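Local coordinates for protein GNAT family acetyltransferase (Mycobacterium smegmatis, PDB 6C30) that probably transfers an acetyl group from acetyl-coenzyme A to an amino group, as a RimJ-type N-acetyltransferase of the GNAT family, at residues Thr69-Pro72 against Ser73-Gly77; Pro19-Pro23 against Ala24-Gly28; Gly59-Trp62 against Lys63-His66. All coordinates share one frame; numbering follows the deposited sequence.

Contact 1 (Thr69-Pro72 against Ser73-Gly77); sequences TSWP and SICSG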
loop_
_atom_site.group_PDB
_atom_site.type_symbol
_atom_site.label_atom_id
_atom_site.label_comp_id
_atom_site.label_asym_id
_atom_site.label_seq_id
_atom_site.Cartn_x
_atom_site.Cartn_y
_atom_site.Cartn_z
ATOM N N THR A 69 -0.582 7.732 -22.745
ATOM C CA THR A 69 -1.749 8.602 -22.867
ATOM C C THR A 69 -3.050 7.828 -23.088
ATOM O O THR A 69 -4.130 8.407 -23.040
ATOM C CB THR A 69 -1.553 9.621 -23.990
ATOM O OG1 THR A 69 -1.022 8.953 -25.130
ATOM C CG2 THR A 69 -0.565 10.715 -23.553
ATOM N N SER A 70 -2.961 6.511 -23.282
ATOM C CA SER A 70 -4.157 5.679 -23.378
ATOM C C SER A 70 -4.743 5.286 -22.022
ATOM O O SER A 70 -5.890 4.863 -21.943
ATOM C CB SER A 70 -3.847 4.401 -24.156
ATOM O OG SER A 70 -3.496 4.716 -25.485
ATOM N N TRP A 71 -3.951 5.387 -20.957
ATOM C CA TRP A 71 -4.413 4.901 -19.661
ATOM C C TRP A 71 -5.613 5.673 -19.081
ATOM O O TRP A 71 -6.521 5.040 -18.553
ATOM C CB TRP A 71 -3.250 4.879 -18.658
ATOM C CG TRP A 71 -3.645 4.392 -17.290
ATOM C CD1 TRP A 71 -3.631 5.120 -16.124
ATOM C CD2 TRP A 71 -4.104 3.075 -16.927
ATOM N NE1 TRP A 71 -4.041 4.345 -15.075
ATOM C CE2 TRP A 71 -4.342 3.086 -15.537
ATOM C CE3 TRP A 71 -4.351 1.896 -17.646
ATOM C CZ2 TRP A 71 -4.800 1.966 -14.846
ATOM C CZ3 TRP A 71 -4.811 0.787 -16.961
ATOM C CH2 TRP A 71 -5.023 0.824 -15.576
ATOM N N PRO A 72 -5.634 7.027 -19.175
ATOM C CA PRO A 72 -6.754 7.699 -18.506
ATOM C C PRO A 72 -8.142 7.204 -18.940
ATOM O O PRO A 72 -8.969 6.941 -18.073
ATOM C CB PRO A 72 -6.535 9.172 -18.870
ATOM C CG PRO A 72 -5.030 9.279 -18.905
ATOM C CD PRO A 72 -4.620 7.999 -19.630
ATOM N N SER A 73 -8.386 7.022 -20.235
ATOM C CA SER A 73 -9.704 6.522 -20.630
ATOM C C SER A 73 -9.951 5.080 -20.184
ATOM O O SER A 73 -11.070 4.723 -19.829
ATOM C CB SER A 73 -9.887 6.646 -22.141
ATOM O OG SER A 73 -10.044 8.021 -22.501
ATOM N N ILE A 74 -8.907 4.258 -20.191
ATOM C CA ILE A 74 -9.054 2.879 -19.737
ATOM C C ILE A 74 -9.356 2.842 -18.238
ATOM O O ILE A 74 -10.308 2.185 -17.785
ATOM C CB ILE A 74 -7.790 2.067 -20.070
ATOM C CG1 ILE A 74 -7.666 1.909 -21.589
ATOM C CG2 ILE A 74 -7.812 0.712 -19.368
ATOM C CD1 ILE A 74 -6.340 1.349 -22.052
ATOM N N CYS A 75 -8.565 3.585 -17.471
ATOM C CA CYS A 75 -8.750 3.651 -16.038
ATOM C C CYS A 75 -10.130 4.225 -15.688
ATOM O O CYS A 75 -10.821 3.705 -14.818
ATOM C CB CYS A 75 -7.628 4.487 -15.423
ATOM S SG CYS A 75 -7.628 4.521 -13.634
ATOM N N SER A 76 -10.522 5.301 -16.369
ATOM C CA SER A 76 -11.841 5.886 -16.123
ATOM C C SER A 76 -12.962 4.881 -16.406
ATOM O O SER A 76 -13.924 4.782 -15.638
ATOM C CB SER A 76 -12.042 7.150 -16.963
ATOM O OG SER A 76 -11.351 8.255 -16.402
ATOM N N GLY A 77 -12.829 4.132 -17.495
ATOM C CA GLY A 77 -13.825 3.126 -17.826
ATOM C C GLY A 77 -13.922 2.033 -16.776
ATOM O O GLY A 77 -15.020 1.622 -16.395
HETATM O O HOH W 1 -6.855 7.942 -22.523
#

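Contact 2 (Pro19-Pro23 against Ala24-Gly28); sequences PLRVP and AGVVG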
loop_
_atom_site.group_PDB
_atom_site.type_symbol
_atom_site.label_atom_id
_atom_site.label_comp_id
_atom_site.label_asym_id
_atom_site.label_seq_id
_atom_site.Cartn_x
_atom_site.Cartn_y
_atom_site.Cartn_z
ATOM N N PRO A 19 -2.174 -6.362 3.269
ATOM C CA PRO A 19 -1.049 -7.043 2.626
ATOM C C PRO A 19 -0.754 -8.441 3.170
ATOM O O PRO A 19 -1.140 -8.796 4.290
ATOM C CB PRO A 19 0.126 -6.105 2.912
ATOM C CG PRO A 19 -0.227 -5.472 4.212
ATOM C CD PRO A 19 -1.717 -5.280 4.165
ATOM N N LEU A 20 -0.067 -9.221 2.345
ATOM C CA LEU A 20 0.443 -10.525 2.738
ATOM C C LEU A 20 1.946 -10.485 2.638
ATOM O O LEU A 20 2.494 -9.733 1.824
ATOM C CB LEU A 20 -0.088 -11.630 1.828
ATOM C CG LEU A 20 -1.590 -11.713 1.576
ATOM C CD1 LEU A 20 -1.856 -12.893 0.673
ATOM C CD2 LEU A 20 -2.336 -11.851 2.893
ATOM N N ARG A 21 2.627 -11.300 3.434
ATOM C CA ARG A 21 4.015 -11.575 3.125
ATOM C C ARG A 21 4.088 -13.004 2.608
ATOM O O ARG A 21 3.654 -13.938 3.295
ATOM C CB ARG A 21 4.940 -11.376 4.332
ATOM C CG ARG A 21 6.391 -11.641 3.959
ATOM C CD ARG A 21 7.388 -11.194 5.026
ATOM N NE ARG A 21 7.789 -9.785 4.943
ATOM C CZ ARG A 21 8.571 -9.265 3.995
ATOM N NH1 ARG A 21 9.014 -10.013 2.990
ATOM N NH2 ARG A 21 8.900 -7.982 4.042
ATOM N N VAL A 22 4.600 -13.144 1.387
ATOM C CA VAL A 22 4.731 -14.424 0.695
ATOM C C VAL A 22 6.182 -14.519 0.209
ATOM O O VAL A 22 6.932 -13.565 0.377
ATOM C CB VAL A 22 3.716 -14.537 -0.467
ATOM C CG1 VAL A 22 2.293 -14.590 0.073
ATOM C CG2 VAL A 22 3.900 -13.395 -1.450
ATOM N N PRO A 23 6.598 -15.671 -0.360
ATOM C CA PRO A 23 8.009 -15.775 -0.762
ATOM C C PRO A 23 8.528 -14.623 -1.633
ATOM O O PRO A 23 9.672 -14.212 -1.468
ATOM C CB PRO A 23 8.039 -17.094 -1.531
ATOM C CG PRO A 23 7.050 -17.933 -0.798
ATOM C CD PRO A 23 5.932 -16.989 -0.403
ATOM N N ALA A 24 7.700 -14.083 -2.515
ATOM C CA ALA A 24 8.157 -13.024 -3.407
ATOM C C ALA A 24 8.381 -11.676 -2.704
ATOM O O ALA A 24 9.148 -10.842 -3.183
ATOM C CB ALA A 24 7.158 -12.846 -4.559
ATOM N N GLY A 25 7.700 -11.472 -1.579
ATOM C CA GLY A 25 7.781 -10.212 -0.861
ATOM C C GLY A 25 6.437 -9.835 -0.279
ATOM O O GLY A 25 5.617 -10.696 0.030
ATOM N N VAL A 26 6.220 -8.538 -0.101
ATOM C CA VAL A 26 4.929 -8.069 0.379
ATOM C C VAL A 26 3.999 -7.865 -0.815
ATOM O O VAL A 26 4.318 -7.111 -1.741
ATOM C CB VAL A 26 5.063 -6.755 1.182
ATOM C CG1 VAL A 26 3.695 -6.272 1.653
ATOM C CG2 VAL A 26 6.001 -6.967 2.382
ATOM N N VAL A 27 2.866 -8.559 -0.816
ATOM C CA VAL A 27 1.906 -8.422 -1.909
ATOM C C VAL A 27 0.569 -7.908 -1.401
ATOM O O VAL A 27 0.152 -8.211 -0.288
ATOM C CB VAL A 27 1.682 -9.754 -2.651
ATOM C CG1 VAL A 27 2.962 -10.205 -3.345
ATOM C CG2 VAL A 27 1.142 -10.817 -1.703
ATOM N N GLY A 28 -0.105 -7.103 -2.214
ATOM C CA GLY A 28 -1.405 -6.576 -1.848
ATOM C C GLY A 28 -2.161 -6.192 -3.109
ATOM O O GLY A 28 -1.571 -6.126 -4.200
HETATM O O HOH W 2 11.847 -12.843 -2.607
#

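Contact 3 (Gly59-Trp62 against Lys63-His66); sequences GMDW and KVRH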
loop_
_atom_site.group_PDB
_atom_site.type_symbol
_atom_site.label_atom_id
_atom_site.label_comp_id
_atom_site.label_asym_id
_atom_site.label_seq_id
_atom_site.Cartn_x
_atom_site.Cartn_y
_atom_site.Cartn_z
ATOM N N GLY A 59 -8.571 -4.484 -31.551
ATOM C CA GLY A 59 -8.756 -3.861 -32.847
ATOM C C GLY A 59 -7.786 -2.725 -33.094
ATOM O O GLY A 59 -7.944 -1.946 -34.031
ATOM N N MET A 60 -6.771 -2.607 -32.251
ATOM C CA MET A 60 -5.772 -1.590 -32.516
ATOM C C MET A 60 -4.375 -2.103 -32.221
ATOM O O MET A 60 -4.196 -3.160 -31.605
ATOM C CB MET A 60 -6.063 -0.326 -31.714
ATOM C CG MET A 60 -5.768 -0.463 -30.251
ATOM S SD MET A 60 -6.368 0.939 -29.281
ATOM C CE MET A 60 -8.062 0.460 -29.019
ATOM N N ASP A 61 -3.386 -1.361 -32.694
ATOM C CA ASP A 61 -2.009 -1.740 -32.514
ATOM C C ASP A 61 -1.678 -1.763 -31.028
ATOM O O ASP A 61 -2.115 -0.891 -30.278
ATOM C CB ASP A 61 -1.103 -0.767 -33.258
ATOM C CG ASP A 61 0.350 -1.093 -33.093
ATOM O OD1 ASP A 61 0.822 -2.056 -33.735
ATOM O OD2 ASP A 61 1.020 -0.387 -32.317
ATOM N N TRP A 62 -0.911 -2.759 -30.608
ATOM C CA TRP A 62 -0.544 -2.924 -29.203
ATOM C C TRP A 62 0.121 -1.681 -28.647
ATOM O O TRP A 62 -0.106 -1.311 -27.487
ATOM C CB TRP A 62 0.393 -4.118 -29.037
ATOM C CG TRP A 62 0.664 -4.479 -27.607
ATOM C CD1 TRP A 62 1.665 -4.004 -26.803
ATOM C CD2 TRP A 62 -0.079 -5.406 -26.814
ATOM N NE1 TRP A 62 1.587 -4.583 -25.562
ATOM C CE2 TRP A 62 0.522 -5.447 -25.541
ATOM C CE3 TRP A 62 -1.199 -6.209 -27.058
ATOM C CZ2 TRP A 62 0.038 -6.257 -24.508
ATOM C CZ3 TRP A 62 -1.677 -7.010 -26.033
ATOM C CH2 TRP A 62 -1.061 -7.026 -24.772
ATOM N N LYS A 63 0.961 -1.037 -29.456
ATOM C CA LYS A 63 1.732 0.100 -28.977
ATOM C C LYS A 63 0.864 1.339 -28.840
ATOM O O LYS A 63 1.161 2.220 -28.032
ATOM C CB LYS A 63 2.919 0.364 -29.907
ATOM C CG LYS A 63 3.911 -0.797 -29.920
ATOM C CD LYS A 63 5.132 -0.506 -30.779
ATOM C CE LYS A 63 4.768 -0.416 -32.253
ATOM N NZ LYS A 63 4.116 -1.665 -32.760
ATOM N N VAL A 64 -0.218 1.393 -29.607
ATOM C CA VAL A 64 -1.167 2.492 -29.498
ATOM C C VAL A 64 -2.026 2.288 -28.257
ATOM O O VAL A 64 -2.219 3.208 -27.457
ATOM C CB VAL A 64 -2.052 2.600 -30.755
ATOM C CG1 VAL A 64 -3.179 3.597 -30.532
ATOM C CG2 VAL A 64 -1.207 2.996 -31.955
ATOM N N ARG A 65 -2.532 1.073 -28.095
ATOM C CA ARG A 65 -3.373 0.721 -26.959
ATOM C C ARG A 65 -2.662 0.965 -25.634
ATOM O O ARG A 65 -3.285 1.411 -24.668
ATOM C CB ARG A 65 -3.818 -0.746 -27.058
ATOM C CG ARG A 65 -4.546 -1.288 -25.832
ATOM C CD ARG A 65 -5.894 -0.597 -25.606
ATOM N NE ARG A 65 -6.637 -1.249 -24.530
ATOM C CZ ARG A 65 -7.878 -0.933 -24.177
ATOM N NH1 ARG A 65 -8.517 0.042 -24.807
ATOM N NH2 ARG A 65 -8.471 -1.585 -23.183
ATOM N N HIS A 66 -1.366 0.682 -25.583
ATOM C CA HIS A 66 -0.657 0.722 -24.307
ATOM C C HIS A 66 0.298 1.892 -24.151
ATOM O O HIS A 66 1.159 1.886 -23.272
ATOM C CB HIS A 66 0.073 -0.608 -24.096
ATOM C CG HIS A 66 -0.861 -1.768 -24.012
ATOM N ND1 HIS A 66 -1.133 -2.586 -25.088
ATOM C CD2 HIS A 66 -1.623 -2.226 -22.992
ATOM C CE1 HIS A 66 -2.016 -3.499 -24.730
ATOM N NE2 HIS A 66 -2.329 -3.304 -23.460
#

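Contact 1 (Thr69-Pro72 against Ser73-Gly77)
The carbonyl oxygen of W71 takes the shortest sound polar bond here, from C75 N at 2.7 Å. The N-H points almost straight at the oxygen (177°), and the donor lies nearly in line with the C=O bond. One residue on, S76 N reaches P72 O at 2.8 Å. Both are i to i+4 bonds of helix 71-83.

The backbone bond also brings the W71 and C75 side chains to the same flank of the helix. C75 CB lies over one face of the indole, toward the rim, 3.8 Å from the centroid of the five-membered ring, making a CH-pi contact. C75 SG approaches the same ring obliquely, 3.9 Å from W71 NE1, a Cys sulfur-aromatic contact. With CG of W71 set anti to N (chi1 180°), the indole projects along the flank where it can receive the cysteine. At the benzo end, I74 CG2 comes obliquely to W71 CZ3 at 3.8 Å, the two side chains crossing at about a right angle. The other branch of I74 runs back toward the start of the helix, its CG1 3.5 Å from S70 O.

A water bridges T69 O, to which it donates, and S73 N, which donates to it at 2.9 Å. W71 NE1 is hydrogen-bonded to R33 O. The indole and C75 thus face the segment from V32 to A37, C75 touching M34, while W40 of helix 37-46 meets both the W71 ring and I74, joining the start of helix 71-83 to that helix.

Contact 2 (Pro19-Pro23 against Ala24-Gly28)
R21 and V26 face each other across a tight hairpin, their side chains crossing at a slant on one side of the sheet. The arginine chain sets out with CG opposite N (chi1 -179°) and bends at its third torsion (-86°), which turns the guanidinium over the neighbouring strand. There V26 CG2 lies against one face of the flat group, toward its rim, 3.5 Å from R21 NH2. The other methyl of V26 serves a different partner: CG1 packs on P19 CB at 3.8 Å. R21 NE itself is hydrogen-bonded to a glycerol molecule, probably from the crystallisation liquor.

On the face shared by L20, V22 and V27, the two valines meet at about a right angle. In the conformer described, V27 CG2 touches V22 CG2 and L20 CB, each at 3.8 Å, and V27 CG1 also reaches V22 CG2.

The frame for these contacts is a two-residue beta hairpin, in which a type I turn from V22 to G25 links strands 17-22 and 25-31. L20 and V27 form a hydrogen-bonded pair, with L20 N to V27 O at 2.8 Å and a second bond in return; R21 and V26 form the non-hydrogen-bonded pair between it and V22 with G25. V22 N also bonds G25 O, whereas G25 N reaches V22 O at 3.0 Å from above the carbonyl plane, where the turn closes. P23 and A24 form the corner, and G25 ends the turn with a positive phi.

The L20 and V27 face packs on M137 of helix 130-143, while P19 and V26 lie against W216 of helix 204-217. At the turn, A24 O accepts a hydrogen bond from R35 NH1 of the second subunit.

Contact 3 (Gly59-Trp62 against Lys63-His66)
W62 and H66 pack tightly, the imidazole lying across one face of the indole with H66 CE1 over its centre, 3.3 Å from W62 CE2. The ring planes meet at 36°, an oblique aromatic pair. A hydrogen bond fixes this pose: H66 ND1 donates to W62 O at 2.9 Å, close to the imidazole plane and on a lone pair of the carbonyl oxygen. The same oxygen accepts from H66 N at 3.0 Å, so two donors of one residue grip it, and the ND1 bond limits rotation of the imidazole. With chi1 at -63° the ring lies beside the backbone N, so ND1 reaches the oxygen that H66 N already meets. Both rings are also tied to R44: W62 NE1 donates to R44 O, and H66 NE2 is hydrogen-bonded to R44 NH2. W62 also lies against Q48 and L51 of helix 48-51.

The other flank is exposed and more loosely joined. There M60 and R65 cross, the thioether running beside the base of the arginine with M60 CG 3.8 Å from R65 CB. D61 and K63 form a salt bridge with long, weak bonds, the lysine curling back through bends at its third and fourth torsions until NZ stands 3.4 Å from D61 OD2. That carboxylate oxygen is held more closely by K63 N, at 2.9 Å, met from above the carboxylate plane; V64 N adds only a weak bond. The partial positive charge at the N-terminal end of the short helix would probably help to stabilise the negative carboxylate.

On the backbone, R65 N meets D61 O nearly straight (172°). With its carboxylate accepting from K63 N and weakly from V64 N, and its carbonyl closing the first turn, D61 is the N-cap of helix 62-65.

Along the chain the hairpin of contact 2 comes first, then contact 3 and contact 1. The last two adjoin, with centres about 13 Å apart: S70 OG reaches V64 O at 2.8 Å, a probable hydrogen bond, and I74 CD1 packs on R65 CZ at 3.5 Å, so the short helix 62-65 is tied to the start of helix 71-83. Both also rest on W40 of helix 37-46. Contact 2 lies apart, about 28 and about 32 Å centre to centre from contacts 1 and 3, at the edge of the central mixed sheet and beside the second subunit. Contacts 1 and 3 belong to one outlying helical region, contact 2 to a separate subunit-facing hairpin of the GNAT fold.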